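PDB 1NY1: peptidoglycan-N-acetylmuramic acid deacetylase PdaA from Bacillus subtilis, which removes the N-acetyl group from N-acetylmuramic acid residues of peptidoglycan, a step toward the muramic delta-lactam of the spore cortex, and is required for germination. Local coordinates for residues A[79-84]-A[124-129]; A[98-103]-A[157-162]; A[104-109]-A[117-122]; A[111-116]-A[147-152]. All coordinates share one frame; numbering follows the deposited sequence.

In the fold
Helix 113-131 supplies a segment to contacts 1, 3 and 4, and its middle turns hydrogen-bond both residues of contact 2. Contact 2 is the buried one, a single amide meeting a tyrosine beside the metal-binding His-101. Contacts 1 and 3 are partly buried; contact 1 pairs two helices through valines on the buried side and waters and charges toward the surface, while contact 3 fixes the metal-site loop with the two oxygens of a carboxylate. Contact 4 lies at the surface, its centre about 20 Å from that of the chain, where a tyrosine hydroxyl meets a backbone carbonyl just ahead of the helix. Contacts 2 and 3 touch through Asn-100 and the carbonyl of Leu-120.

Contact 1 of 4, residues A[79-84]-A[124-129]; sequences HFVKDQ and NEEVYK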
loop_
_atom_site.group_PDB
_atom_site.type_symbol
_atom_site.label_atom_id
_atom_site.label_comp_id
_atom_site.label_asym_id
_atom_site.label_seq_id
_atom_site.Cartn_x
_atom_site.Cartn_y
_atom_site.Cartn_z
ATOM N N HIS A 79 -13.837 -0.810 8.300
ATOM C CA HIS A 79 -15.039 -1.060 7.516
ATOM C C HIS A 79 -14.866 -2.176 6.495
ATOM O O HIS A 79 -15.735 -3.037 6.357
ATOM C CB HIS A 79 -15.486 0.202 6.778
ATOM C CG HIS A 79 -16.610 -0.044 5.819
ATOM N ND1 HIS A 79 -17.893 -0.332 6.234
ATOM C CD2 HIS A 79 -16.628 -0.119 4.467
ATOM C CE1 HIS A 79 -18.651 -0.577 5.181
ATOM N NE2 HIS A 79 -17.908 -0.455 4.096
ATOM N N PHE A 80 -13.756 -2.148 5.766
ATOM C CA PHE A 80 -13.503 -3.164 4.755
ATOM C C PHE A 80 -13.467 -4.555 5.377
ATOM O O PHE A 80 -14.073 -5.498 4.860
ATOM C CB PHE A 80 -12.175 -2.901 4.042
ATOM C CG PHE A 80 -11.931 -3.819 2.884
ATOM C CD1 PHE A 80 -12.545 -3.586 1.657
ATOM C CD2 PHE A 80 -11.138 -4.948 3.033
ATOM C CE1 PHE A 80 -12.375 -4.470 0.593
ATOM C CE2 PHE A 80 -10.960 -5.841 1.978
ATOM C CZ PHE A 80 -11.582 -5.601 0.755
ATOM N N VAL A 81 -12.745 -4.680 6.486
ATOM C CA VAL A 81 -12.628 -5.959 7.175
ATOM C C VAL A 81 -13.992 -6.462 7.645
ATOM O O VAL A 81 -14.337 -7.621 7.433
ATOM C CB VAL A 81 -11.668 -5.847 8.388
ATOM C CG1 VAL A 81 -11.650 -7.156 9.164
ATOM C CG2 VAL A 81 -10.262 -5.515 7.906
ATOM N N LYS A 82 -14.765 -5.586 8.273
ATOM C CA LYS A 82 -16.085 -5.951 8.770
ATOM C C LYS A 82 -17.069 -6.243 7.632
ATOM O O LYS A 82 -17.922 -7.122 7.747
ATOM C CB LYS A 82 -16.642 -4.824 9.643
ATOM C CG LYS A 82 -15.735 -4.415 10.808
ATOM C CD LYS A 82 -15.917 -5.299 12.032
ATOM C CE LYS A 82 -17.240 -5.000 12.739
ATOM N NZ LYS A 82 -17.438 -5.859 13.945
ATOM N N ASP A 83 -16.947 -5.513 6.529
ATOM C CA ASP A 83 -17.860 -5.699 5.406
ATOM C C ASP A 83 -17.491 -6.844 4.462
ATOM O O ASP A 83 -18.371 -7.461 3.855
ATOM C CB ASP A 83 -17.965 -4.389 4.612
ATOM C CG ASP A 83 -19.027 -4.443 3.540
ATOM O OD1 ASP A 83 -20.205 -4.686 3.885
ATOM O OD2 ASP A 83 -18.689 -4.241 2.351
ATOM N N GLN A 84 -16.200 -7.143 4.353
ATOM C CA GLN A 84 -15.730 -8.185 3.441
ATOM C C GLN A 84 -14.858 -9.281 4.063
ATOM O O GLN A 84 -13.737 -9.530 3.602
ATOM C CB GLN A 84 -14.954 -7.528 2.299
ATOM C CG GLN A 84 -15.774 -6.549 1.473
ATOM C CD GLN A 84 -16.870 -7.239 0.692
ATOM O OE1 GLN A 84 -16.666 -8.323 0.147
ATOM N NE2 GLN A 84 -18.035 -6.605 0.613
ATOM N N ASN A 124 -6.273 -5.201 13.491
ATOM C CA ASN A 124 -5.606 -6.493 13.661
ATOM C C ASN A 124 -6.514 -7.463 14.411
ATOM O O ASN A 124 -6.588 -8.647 14.074
ATOM C CB ASN A 124 -4.295 -6.312 14.428
ATOM C CG ASN A 124 -3.266 -5.531 13.639
ATOM O OD1 ASN A 124 -2.328 -4.967 14.206
ATOM N ND2 ASN A 124 -3.429 -5.500 12.320
ATOM N N GLU A 125 -7.202 -6.947 15.425
ATOM C CA GLU A 125 -8.121 -7.745 16.233
ATOM C C GLU A 125 -9.158 -8.420 15.335
ATOM O O GLU A 125 -9.349 -9.635 15.402
ATOM C CB GLU A 125 -8.819 -6.847 17.269
ATOM C CG GLU A 125 -9.976 -7.495 18.040
ATOM C CD GLU A 125 -9.547 -8.214 19.313
ATOM O OE1 GLU A 125 -8.335 -8.268 19.611
ATOM O OE2 GLU A 125 -10.435 -8.727 20.022
ATOM N N GLU A 126 -9.815 -7.630 14.488
ATOM C CA GLU A 126 -10.836 -8.150 13.584
ATOM C C GLU A 126 -10.247 -9.080 12.524
ATOM O O GLU A 126 -10.845 -10.104 12.178
ATOM C CB GLU A 126 -11.579 -6.991 12.912
ATOM C CG GLU A 126 -12.810 -7.426 12.135
ATOM C CD GLU A 126 -13.853 -8.089 13.013
ATOM O OE1 GLU A 126 -14.621 -8.923 12.487
ATOM O OE2 GLU A 126 -13.910 -7.770 14.221
ATOM N N VAL A 127 -9.080 -8.723 11.998
ATOM C CA VAL A 127 -8.431 -9.562 10.998
ATOM C C VAL A 127 -8.122 -10.928 11.616
ATOM O O VAL A 127 -8.348 -11.963 10.991
ATOM C CB VAL A 127 -7.114 -8.922 10.486
ATOM C CG1 VAL A 127 -6.371 -9.898 9.572
ATOM C CG2 VAL A 127 -7.421 -7.640 9.732
ATOM N N TYR A 128 -7.622 -10.928 12.849
ATOM C CA TYR A 128 -7.285 -12.182 13.518
ATOM C C TYR A 128 -8.505 -13.068 13.742
ATOM O O TYR A 128 -8.427 -14.288 13.602
ATOM C CB TYR A 128 -6.590 -11.913 14.856
ATOM C CG TYR A 128 -6.076 -13.173 15.520
ATOM C CD1 TYR A 128 -6.901 -13.947 16.342
ATOM C CD2 TYR A 128 -4.769 -13.613 15.298
ATOM C CE1 TYR A 128 -6.435 -15.127 16.928
ATOM C CE2 TYR A 128 -4.296 -14.792 15.875
ATOM C CZ TYR A 128 -5.134 -15.540 16.689
ATOM O OH TYR A 128 -4.663 -16.697 17.272
ATOM N N LYS A 129 -9.626 -12.453 14.099
ATOM C CA LYS A 129 -10.867 -13.185 14.326
ATOM C C LYS A 129 -11.238 -13.953 13.064
ATOM O O LYS A 129 -11.846 -15.022 13.118
ATOM C CB LYS A 129 -11.995 -12.209 14.667
ATOM C CG LYS A 129 -13.362 -12.859 14.820
ATOM C CD LYS A 129 -14.465 -11.821 14.933
ATOM C CE LYS A 129 -15.823 -12.485 15.116
ATOM N NZ LYS A 129 -16.940 -11.493 15.185
HETATM O O HOH W 1 -15.552 -9.232 9.545
HETATM O O HOH W 2 -16.411 -8.658 15.075
#
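Val-81 and Val-127 form the apolar, buried side of the contact between helices 78-83 and 113-131, CG2 of Val-81 lying 4.0 Å from CG2 of Val-127 with the two side chains crossing at about a right angle. Val-81 also reaches Glu-126: its other methyl, CG1, comes within 3.2 Å of Glu-126 CG, a close approach of methyl to methylene as the two side chains slide past each other in opposite directions. Ile-88 of helix 85-93 packs on Val-81 and Ile-98 of strand 97-100 on Val-127, joining these valines to the core of the fold. The two short helical segments run nearly parallel, 22° apart with segment axes 9.8 Å apart at their closest; in the NodB-type deacetylase barrel helix 78-83 follows strand 73-76 and helix 113-131 follows strand 97-100. Toward the surface the contact turns polar. The aliphatic part of Lys-82 crosses Glu-126, its CD 3.6 Å from the carboxylate carbon CD, while Lys-82 NZ stays 4.0 Å from Glu-126 OE2, beyond a salt bridge. Water supplies the links instead: one molecule donates to Val-81 O and Glu-126 OE1, and another donates to Glu-126 OE2 at 2.8 Å while accepting from Lys-129 NZ and, weakly, from Lys-82 NZ. Glu-126 probably also tempers the repulsion between these two ammonium groups.

Contact 2 of 4, residues A[98-103]-A[157-162]; sequences IGNHSF and LGYQTV
Asn-100 and Tyr-159 make the whole of this buried contact, the amide nitrogen of one approaching the hydroxyl end of the other. The bond from Asn-100 ND2 to Tyr-159 OH is weak, at 3.3 Å and bent to 121°. The amide and ring planes stand 84° apart, and CB of Asn-100 lies 4.0 Å from ring atom CE1 of Tyr-159. Stronger partners come from helix 113-131: ND2 also donates to the carbonyl of Leu-120, and Tyr-159 OH is hydrogen-bonded to Asn-124 OD1. Asn-100 closes strand 97-100 of the NodB-type barrel, and there its other amide atom shapes the backbone: OD1 accepts from Ser-102 N at 2.7 Å in the carbonyl plane, an Asx turn spanning the metal-binding His-101. With chi1 at -156° CG lies beside the carbonyl carbon, which lets a single amide serve both the turn and the tyrosine. A leucine in its place would probably leave Ser-102 N and the Leu-120 carbonyl without their mates and the turn around His-101 less firmly held. Tyr-159 enters from just beyond helix 148-156, whose end is closed by a Schellman motif at Gly-158, and its ring packs on Leu-120.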
loop_
_atom_site.group_PDB
_atom_site.type_symbol
_atom_site.label_atom_id
_atom_site.label_comp_id
_atom_site.label_asym_id
_atom_site.label_seq_id
_atom_site.Cartn_x
_atom_site.Cartn_y
_atom_site.Cartn_z
ATOM N N ILE A 98 -1.649 -8.449 4.809
ATOM C CA ILE A 98 -2.707 -7.526 5.185
ATOM C C ILE A 98 -2.082 -6.423 6.031
ATOM O O ILE A 98 -1.593 -6.675 7.135
ATOM C CB ILE A 98 -3.811 -8.259 5.979
ATOM C CG1 ILE A 98 -4.450 -9.321 5.082
ATOM C CG2 ILE A 98 -4.869 -7.269 6.471
ATOM C CD1 ILE A 98 -5.473 -10.198 5.779
ATOM N N GLY A 99 -2.073 -5.210 5.483
ATOM C CA GLY A 99 -1.510 -4.065 6.177
ATOM C C GLY A 99 -2.614 -3.317 6.898
ATOM O O GLY A 99 -3.790 -3.570 6.662
ATOM N N ASN A 100 -2.237 -2.377 7.758
ATOM C CA ASN A 100 -3.209 -1.620 8.536
ATOM C C ASN A 100 -3.486 -0.224 7.979
ATOM O O ASN A 100 -2.564 0.579 7.815
ATOM C CB ASN A 100 -2.703 -1.502 9.977
ATOM C CG ASN A 100 -3.821 -1.272 10.969
ATOM O OD1 ASN A 100 -4.700 -0.441 10.751
ATOM N ND2 ASN A 100 -3.786 -2.003 12.075
ATOM N N HIS A 101 -4.754 0.066 7.692
ATOM C CA HIS A 101 -5.125 1.383 7.181
ATOM C C HIS A 101 -6.004 2.103 8.212
ATOM O O HIS A 101 -6.741 3.037 7.880
ATOM C CB HIS A 101 -5.879 1.254 5.853
ATOM C CG HIS A 101 -5.709 2.434 4.949
ATOM N ND1 HIS A 101 -6.463 2.618 3.810
ATOM C CD2 HIS A 101 -4.862 3.488 5.012
ATOM C CE1 HIS A 101 -6.088 3.735 3.212
ATOM N NE2 HIS A 101 -5.117 4.282 3.922
ATOM N N SER A 102 -5.901 1.650 9.462
ATOM C CA SER A 102 -6.645 2.182 10.605
ATOM C C SER A 102 -8.106 1.776 10.531
ATOM O O SER A 102 -8.650 1.563 9.448
ATOM C CB SER A 102 -6.543 3.707 10.687
ATOM O OG SER A 102 -7.605 4.334 9.993
ATOM N N PHE A 103 -8.746 1.680 11.689
ATOM C CA PHE A 103 -10.132 1.263 11.735
ATOM C C PHE A 103 -11.125 2.236 11.118
ATOM O O PHE A 103 -11.910 1.848 10.254
ATOM C CB PHE A 103 -10.541 0.956 13.174
ATOM C CG PHE A 103 -11.725 0.052 13.267
ATOM C CD1 PHE A 103 -13.016 0.556 13.147
ATOM C CD2 PHE A 103 -11.548 -1.322 13.402
ATOM C CE1 PHE A 103 -14.113 -0.296 13.156
ATOM C CE2 PHE A 103 -12.634 -2.183 13.413
ATOM C CZ PHE A 103 -13.922 -1.673 13.289
ATOM N N LEU A 157 4.730 1.743 18.573
ATOM C CA LEU A 157 3.763 0.655 18.613
ATOM C C LEU A 157 4.207 -0.533 17.763
ATOM O O LEU A 157 3.469 -1.510 17.614
ATOM C CB LEU A 157 2.398 1.150 18.131
ATOM C CG LEU A 157 1.735 2.219 19.003
ATOM C CD1 LEU A 157 0.419 2.645 18.379
ATOM C CD2 LEU A 157 1.506 1.665 20.398
ATOM N N GLY A 158 5.407 -0.435 17.200
ATOM C CA GLY A 158 5.945 -1.509 16.383
ATOM C C GLY A 158 5.534 -1.484 14.925
ATOM O O GLY A 158 5.747 -2.457 14.201
ATOM N N TYR A 159 4.957 -0.374 14.483
ATOM C CA TYR A 159 4.518 -0.260 13.099
ATOM C C TYR A 159 5.539 0.331 12.149
ATOM O O TYR A 159 6.256 1.281 12.471
ATOM C CB TYR A 159 3.230 0.562 13.015
ATOM C CG TYR A 159 1.993 -0.221 13.363
ATOM C CD1 TYR A 159 1.360 -1.016 12.403
ATOM C CD2 TYR A 159 1.465 -0.193 14.653
ATOM C CE1 TYR A 159 0.232 -1.763 12.721
ATOM C CE2 TYR A 159 0.335 -0.944 14.981
ATOM C CZ TYR A 159 -0.274 -1.723 14.015
ATOM O OH TYR A 159 -1.388 -2.472 14.333
ATOM N N GLN A 160 5.589 -0.262 10.967
ATOM C CA GLN A 160 6.470 0.182 9.909
ATOM C C GLN A 160 5.539 0.955 8.981
ATOM O O GLN A 160 4.565 0.394 8.480
ATOM C CB GLN A 160 7.042 -1.027 9.172
ATOM C CG GLN A 160 8.179 -0.690 8.253
ATOM C CD GLN A 160 9.461 -0.436 9.009
ATOM O OE1 GLN A 160 10.379 0.190 8.493
ATOM N NE2 GLN A 160 9.534 -0.935 10.240
ATOM N N THR A 161 5.811 2.238 8.770
ATOM C CA THR A 161 4.958 3.034 7.896
ATOM C C THR A 161 5.415 2.893 6.451
ATOM O O THR A 161 6.584 3.107 6.134
ATOM C CB THR A 161 4.955 4.516 8.323
ATOM O OG1 THR A 161 4.333 4.628 9.608
ATOM C CG2 THR A 161 4.180 5.372 7.322
ATOM N N VAL A 162 4.478 2.526 5.581
ATOM C CA VAL A 162 4.770 2.310 4.172
ATOM C C VAL A 162 4.069 3.329 3.276
ATOM O O VAL A 162 2.839 3.396 3.243
ATOM C CB VAL A 162 4.320 0.887 3.745
ATOM C CG1 VAL A 162 4.710 0.620 2.304
ATOM C CG2 VAL A 162 4.928 -0.156 4.676
#

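Contact 3 of 4, residues A[104-109]-A[117-122]; sequences HHPDLT and QDELDS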
loop_
_atom_site.group_PDB
_atom_site.type_symbol
_atom_site.label_atom_id
_atom_site.label_comp_id
_atom_site.label_asym_id
_atom_site.label_seq_id
_atom_site.Cartn_x
_atom_site.Cartn_y
_atom_site.Cartn_z
ATOM N N HIS A 104 -11.092 3.491 11.558
ATOM C CA HIS A 104 -12.016 4.500 11.048
ATOM C C HIS A 104 -11.405 5.417 9.996
ATOM O O HIS A 104 -12.031 6.388 9.570
ATOM C CB HIS A 104 -12.561 5.343 12.202
ATOM C CG HIS A 104 -13.320 4.553 13.219
ATOM N ND1 HIS A 104 -12.792 4.219 14.448
ATOM C CD2 HIS A 104 -14.563 4.018 13.185
ATOM C CE1 HIS A 104 -13.679 3.512 15.127
ATOM N NE2 HIS A 104 -14.761 3.376 14.383
ATOM N N HIS A 105 -10.182 5.103 9.580
ATOM C CA HIS A 105 -9.480 5.885 8.569
ATOM C C HIS A 105 -9.505 7.385 8.890
ATOM O O HIS A 105 -9.797 8.213 8.024
ATOM C CB HIS A 105 -10.111 5.614 7.194
ATOM C CG HIS A 105 -9.265 6.052 6.039
ATOM N ND1 HIS A 105 -9.381 7.296 5.457
ATOM C CD2 HIS A 105 -8.280 5.412 5.364
ATOM C CE1 HIS A 105 -8.507 7.403 4.472
ATOM N NE2 HIS A 105 -7.826 6.274 4.395
ATOM N N PRO A 106 -9.187 7.756 10.142
ATOM C CA PRO A 106 -9.190 9.168 10.525
ATOM C C PRO A 106 -7.838 9.829 10.276
ATOM O O PRO A 106 -6.888 9.182 9.834
ATOM C CB PRO A 106 -9.509 9.103 12.005
ATOM C CG PRO A 106 -8.667 7.931 12.429
ATOM C CD PRO A 106 -8.900 6.906 11.315
ATOM N N ASP A 107 -7.771 11.128 10.558
ATOM C CA ASP A 107 -6.540 11.894 10.419
ATOM C C ASP A 107 -5.802 11.596 11.719
ATOM O O ASP A 107 -6.171 12.111 12.772
ATOM C CB ASP A 107 -6.854 13.391 10.331
ATOM C CG ASP A 107 -5.617 14.238 10.115
ATOM O OD1 ASP A 107 -4.583 13.983 10.774
ATOM O OD2 ASP A 107 -5.682 15.179 9.293
ATOM N N LEU A 108 -4.771 10.760 11.653
ATOM C CA LEU A 108 -4.023 10.393 12.847
ATOM C C LEU A 108 -3.402 11.552 13.607
ATOM O O LEU A 108 -3.190 11.449 14.810
ATOM C CB LEU A 108 -2.927 9.387 12.493
ATOM C CG LEU A 108 -3.425 8.057 11.929
ATOM C CD1 LEU A 108 -2.235 7.181 11.563
ATOM C CD2 LEU A 108 -4.311 7.374 12.955
ATOM N N THR A 109 -3.106 12.653 12.921
ATOM C CA THR A 109 -2.482 13.785 13.601
ATOM C C THR A 109 -3.435 14.445 14.590
ATOM O O THR A 109 -3.025 15.298 15.373
ATOM C CB THR A 109 -1.982 14.867 12.612
ATOM O OG1 THR A 109 -3.094 15.611 12.102
ATOM C CG2 THR A 109 -1.224 14.226 11.455
ATOM N N GLN A 117 -3.461 3.856 19.229
ATOM C CA GLN A 117 -3.276 2.448 19.567
ATOM C C GLN A 117 -4.543 1.645 19.286
ATOM O O GLN A 117 -4.481 0.536 18.752
ATOM C CB GLN A 117 -2.891 2.290 21.041
ATOM C CG GLN A 117 -2.732 0.837 21.479
ATOM C CD GLN A 117 -2.404 0.703 22.955
ATOM O OE1 GLN A 117 -3.144 1.187 23.814
ATOM N NE2 GLN A 117 -1.297 0.037 23.257
ATOM N N ASP A 118 -5.690 2.211 19.654
ATOM C CA ASP A 118 -6.976 1.553 19.447
ATOM C C ASP A 118 -7.343 1.486 17.967
ATOM O O ASP A 118 -7.847 0.469 17.488
ATOM C CB ASP A 118 -8.080 2.299 20.197
ATOM C CG ASP A 118 -9.429 1.632 20.050
ATOM O OD1 ASP A 118 -9.620 0.538 20.624
ATOM O OD2 ASP A 118 -10.301 2.189 19.347
ATOM N N GLU A 119 -7.101 2.582 17.254
ATOM C CA GLU A 119 -7.405 2.653 15.831
ATOM C C GLU A 119 -6.673 1.565 15.057
ATOM O O GLU A 119 -7.213 1.005 14.103
ATOM C CB GLU A 119 -7.002 4.017 15.264
ATOM C CG GLU A 119 -8.036 5.128 15.418
ATOM C CD GLU A 119 -9.319 4.847 14.658
ATOM O OE1 GLU A 119 -9.252 4.289 13.542
ATOM O OE2 GLU A 119 -10.403 5.198 15.168
ATOM N N LEU A 120 -5.443 1.267 15.466
ATOM C CA LEU A 120 -4.658 0.253 14.777
ATOM C C LEU A 120 -4.910 -1.158 15.295
ATOM O O LEU A 120 -5.128 -2.079 14.507
ATOM C CB LEU A 120 -3.166 0.589 14.873
ATOM C CG LEU A 120 -2.762 1.971 14.349
ATOM C CD1 LEU A 120 -1.248 2.122 14.400
ATOM C CD2 LEU A 120 -3.261 2.147 12.925
ATOM N N ASP A 121 -4.900 -1.339 16.613
ATOM C CA ASP A 121 -5.117 -2.668 17.159
ATOM C C ASP A 121 -6.462 -3.252 16.758
ATOM O O ASP A 121 -6.565 -4.449 16.495
ATOM C CB ASP A 121 -5.024 -2.673 18.681
ATOM C CG ASP A 121 -5.304 -4.047 19.263
ATOM O OD1 ASP A 121 -4.518 -4.979 18.991
ATOM O OD2 ASP A 121 -6.313 -4.203 19.978
ATOM N N SER A 122 -7.488 -2.408 16.713
ATOM C CA SER A 122 -8.821 -2.869 16.356
ATOM C C SER A 122 -8.852 -3.558 14.991
ATOM O O SER A 122 -9.584 -4.529 14.799
ATOM C CB SER A 122 -9.818 -1.704 16.399
ATOM O OG SER A 122 -9.421 -0.636 15.553
#
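Glu-119 reaches from helix 113-131 to His-104 and Pro-106 in the loop that follows strand 97-100. From CB the chain keeps CG anti to the carbonyl carbon (chi1 -85°) and bends at chi2, bringing the carboxylate round to the loop. CG runs past the proline ring, 4.1 Å from Pro-106 CG, and CD lies 3.9 Å from Pro-106 CD. At the tip the oxygens part company. OE1 takes the backbone N-H of His-104 on its syn lone pair, 2.8 Å away and almost straight at 177°, with Pro-106 CD alongside. OE2 meets ND1 of the same histidine at 2.7 Å, also on the syn side; the acceptor lies close to the imidazole plane, although ring and carboxylate are turned 57° from each other. The two bonds hold His-104 by main chain and ring together, inside the H-S-x-x-H metal-binding motif of NodB-type deacetylases, whose metal-binding histidines here are His-101 and His-105. An alanine here would probably leave the amide and ND1 of His-104 without their acceptor and its ring able to turn. Further along the loop Asp-107 OD1 accepts from both the backbone N and OG1 of Thr-109, the first bond making an Asx turn.

Contact 4 of 4, residues A[111-116]-A[147-152]; sequences KTADQI and SEYVLK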
loop_
_atom_site.group_PDB
_atom_site.type_symbol
_atom_site.label_atom_id
_atom_site.label_comp_id
_atom_site.label_asym_id
_atom_site.label_seq_id
_atom_site.Cartn_x
_atom_site.Cartn_y
_atom_site.Cartn_z
ATOM N N LYS A 111 -5.403 12.492 16.630
ATOM C CA LYS A 111 -5.662 11.477 17.651
ATOM C C LYS A 111 -4.541 11.377 18.684
ATOM O O LYS A 111 -3.365 11.561 18.367
ATOM C CB LYS A 111 -5.842 10.099 17.004
ATOM C CG LYS A 111 -6.983 9.997 16.004
ATOM C CD LYS A 111 -8.335 10.270 16.644
ATOM C CE LYS A 111 -9.447 10.218 15.602
ATOM N NZ LYS A 111 -10.791 10.578 16.152
ATOM N N THR A 112 -4.914 11.069 19.920
ATOM C CA THR A 112 -3.944 10.919 20.995
ATOM C C THR A 112 -3.288 9.548 20.864
ATOM O O THR A 112 -3.743 8.709 20.084
ATOM C CB THR A 112 -4.624 10.988 22.364
ATOM O OG1 THR A 112 -5.475 9.847 22.529
ATOM C CG2 THR A 112 -5.458 12.254 22.475
ATOM N N ALA A 113 -2.227 9.318 21.634
ATOM C CA ALA A 113 -1.523 8.039 21.589
ATOM C C ALA A 113 -2.472 6.875 21.861
ATOM O O ALA A 113 -2.443 5.868 21.155
ATOM C CB ALA A 113 -0.382 8.035 22.599
ATOM N N ASP A 114 -3.318 7.012 22.881
ATOM C CA ASP A 114 -4.266 5.951 23.213
ATOM C C ASP A 114 -5.226 5.689 22.060
ATOM O O ASP A 114 -5.526 4.537 21.739
ATOM C CB ASP A 114 -5.068 6.304 24.472
ATOM C CG ASP A 114 -4.197 6.407 25.706
ATOM O OD1 ASP A 114 -3.140 5.738 25.746
ATOM O OD2 ASP A 114 -4.574 7.144 26.649
ATOM N N GLN A 115 -5.709 6.759 21.439
ATOM C CA GLN A 115 -6.634 6.632 20.319
ATOM C C GLN A 115 -5.976 5.945 19.129
ATOM O O GLN A 115 -6.586 5.101 18.471
ATOM C CB GLN A 115 -7.151 8.011 19.914
ATOM C CG GLN A 115 -8.209 8.543 20.860
ATOM C CD GLN A 115 -8.588 9.975 20.567
ATOM O OE1 GLN A 115 -9.687 10.414 20.903
ATOM N NE2 GLN A 115 -7.675 10.719 19.954
ATOM N N ILE A 116 -4.729 6.314 18.860
ATOM C CA ILE A 116 -3.979 5.724 17.760
ATOM C C ILE A 116 -3.810 4.224 18.000
ATOM O O ILE A 116 -3.998 3.414 17.091
ATOM C CB ILE A 116 -2.582 6.379 17.621
ATOM C CG1 ILE A 116 -2.739 7.837 17.184
ATOM C CG2 ILE A 116 -1.730 5.597 16.618
ATOM C CD1 ILE A 116 -1.431 8.575 16.991
ATOM N N SER A 147 2.766 12.988 10.401
ATOM C CA SER A 147 3.579 14.003 11.062
ATOM C C SER A 147 4.673 13.267 11.814
ATOM O O SER A 147 4.641 12.044 11.913
ATOM C CB SER A 147 2.736 14.807 12.056
ATOM O OG SER A 147 2.302 13.984 13.135
ATOM N N GLU A 148 5.644 13.997 12.341
ATOM C CA GLU A 148 6.705 13.339 13.080
ATOM C C GLU A 148 6.086 12.643 14.292
ATOM O O GLU A 148 6.484 11.536 14.652
ATOM C CB GLU A 148 7.758 14.358 13.507
ATOM C CG GLU A 148 8.875 13.775 14.345
ATOM C CD GLU A 148 10.156 14.566 14.222
ATOM O OE1 GLU A 148 10.092 15.724 13.760
ATOM O OE2 GLU A 148 11.223 14.030 14.591
ATOM N N TYR A 149 5.095 13.286 14.904
ATOM C CA TYR A 149 4.402 12.722 16.059
ATOM C C TYR A 149 3.752 11.382 15.712
ATOM O O TYR A 149 3.837 10.425 16.483
ATOM C CB TYR A 149 3.327 13.693 16.556
ATOM C CG TYR A 149 2.226 13.042 17.371
ATOM C CD1 TYR A 149 2.463 12.571 18.663
ATOM C CD2 TYR A 149 0.950 12.877 16.837
ATOM C CE1 TYR A 149 1.449 11.952 19.400
ATOM C CE2 TYR A 149 -0.065 12.261 17.563
ATOM C CZ TYR A 149 0.190 11.800 18.841
ATOM O OH TYR A 149 -0.816 11.192 19.553
ATOM N N VAL A 150 3.093 11.326 14.558
ATOM C CA VAL A 150 2.428 10.106 14.110
ATOM C C VAL A 150 3.446 9.012 13.806
ATOM O O VAL A 150 3.225 7.843 14.125
ATOM C CB VAL A 150 1.585 10.357 12.836
ATOM C CG1 VAL A 150 1.004 9.041 12.325
ATOM C CG2 VAL A 150 0.462 11.340 13.142
ATOM N N LEU A 151 4.557 9.395 13.181
ATOM C CA LEU A 151 5.604 8.437 12.843
ATOM C C LEU A 151 6.273 7.901 14.101
ATOM O O LEU A 151 6.559 6.709 14.205
ATOM C CB LEU A 151 6.657 9.086 11.940
ATOM C CG LEU A 151 6.260 9.366 10.493
ATOM C CD1 LEU A 151 7.427 10.008 9.759
ATOM C CD2 LEU A 151 5.853 8.061 9.814
ATOM N N LYS A 152 6.517 8.792 15.058
ATOM C CA LYS A 152 7.155 8.411 16.308
ATOM C C LYS A 152 6.270 7.458 17.105
ATOM O O LYS A 152 6.730 6.424 17.590
ATOM C CB LYS A 152 7.451 9.661 17.139
ATOM C CG LYS A 152 8.213 9.388 18.418
ATOM C CD LYS A 152 8.239 10.619 19.311
ATOM C CE LYS A 152 8.974 10.338 20.613
ATOM N NZ LYS A 152 10.415 10.040 20.374
#
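Tyr-149 OH donates to the backbone carbonyl of Lys-111, with 2.8 Å between OH and O. The hydroxyl arrives in the carbonyl plane, on a lone pair, and the carbonyl oxygen in turn sits at the edge of the tyrosine ring, 3.5 Å from Tyr-149 CE2. A chi1 of 158° turns the ring away from the backbone N of Tyr-149 and sends the phenol toward the start of the other helix. Ala-113 N also lies near the ring plane, 3.1 Å from Tyr-149 OH, but its angle is too poor for a hydrogen bond. Ile-116, one turn further along, comes from the opposite direction and reaches the same end of the phenol: its CD1 is 3.7 Å from Tyr-149 OH and 4.0 Å from CE2, so the polar tip carries an apolar neighbour as well. Asn-3, from the N-terminal part of the chain, packs on the tyrosine too. Each helix is capped by its own hydroxyl. Thr-112 OG1 accepts from Gln-115 N at 3.3 Å, and Ser-147 OG accepts from Val-150 N at 3.1 Å, while Ser-147 OG is also hydrogen-bonded to Asn-3. The tyrosine thus ties helix 148-156 to the residue just ahead of the Thr-112 cap. This is surface packing between the first turns of two N-capped helices on the outside of the deacetylase domain.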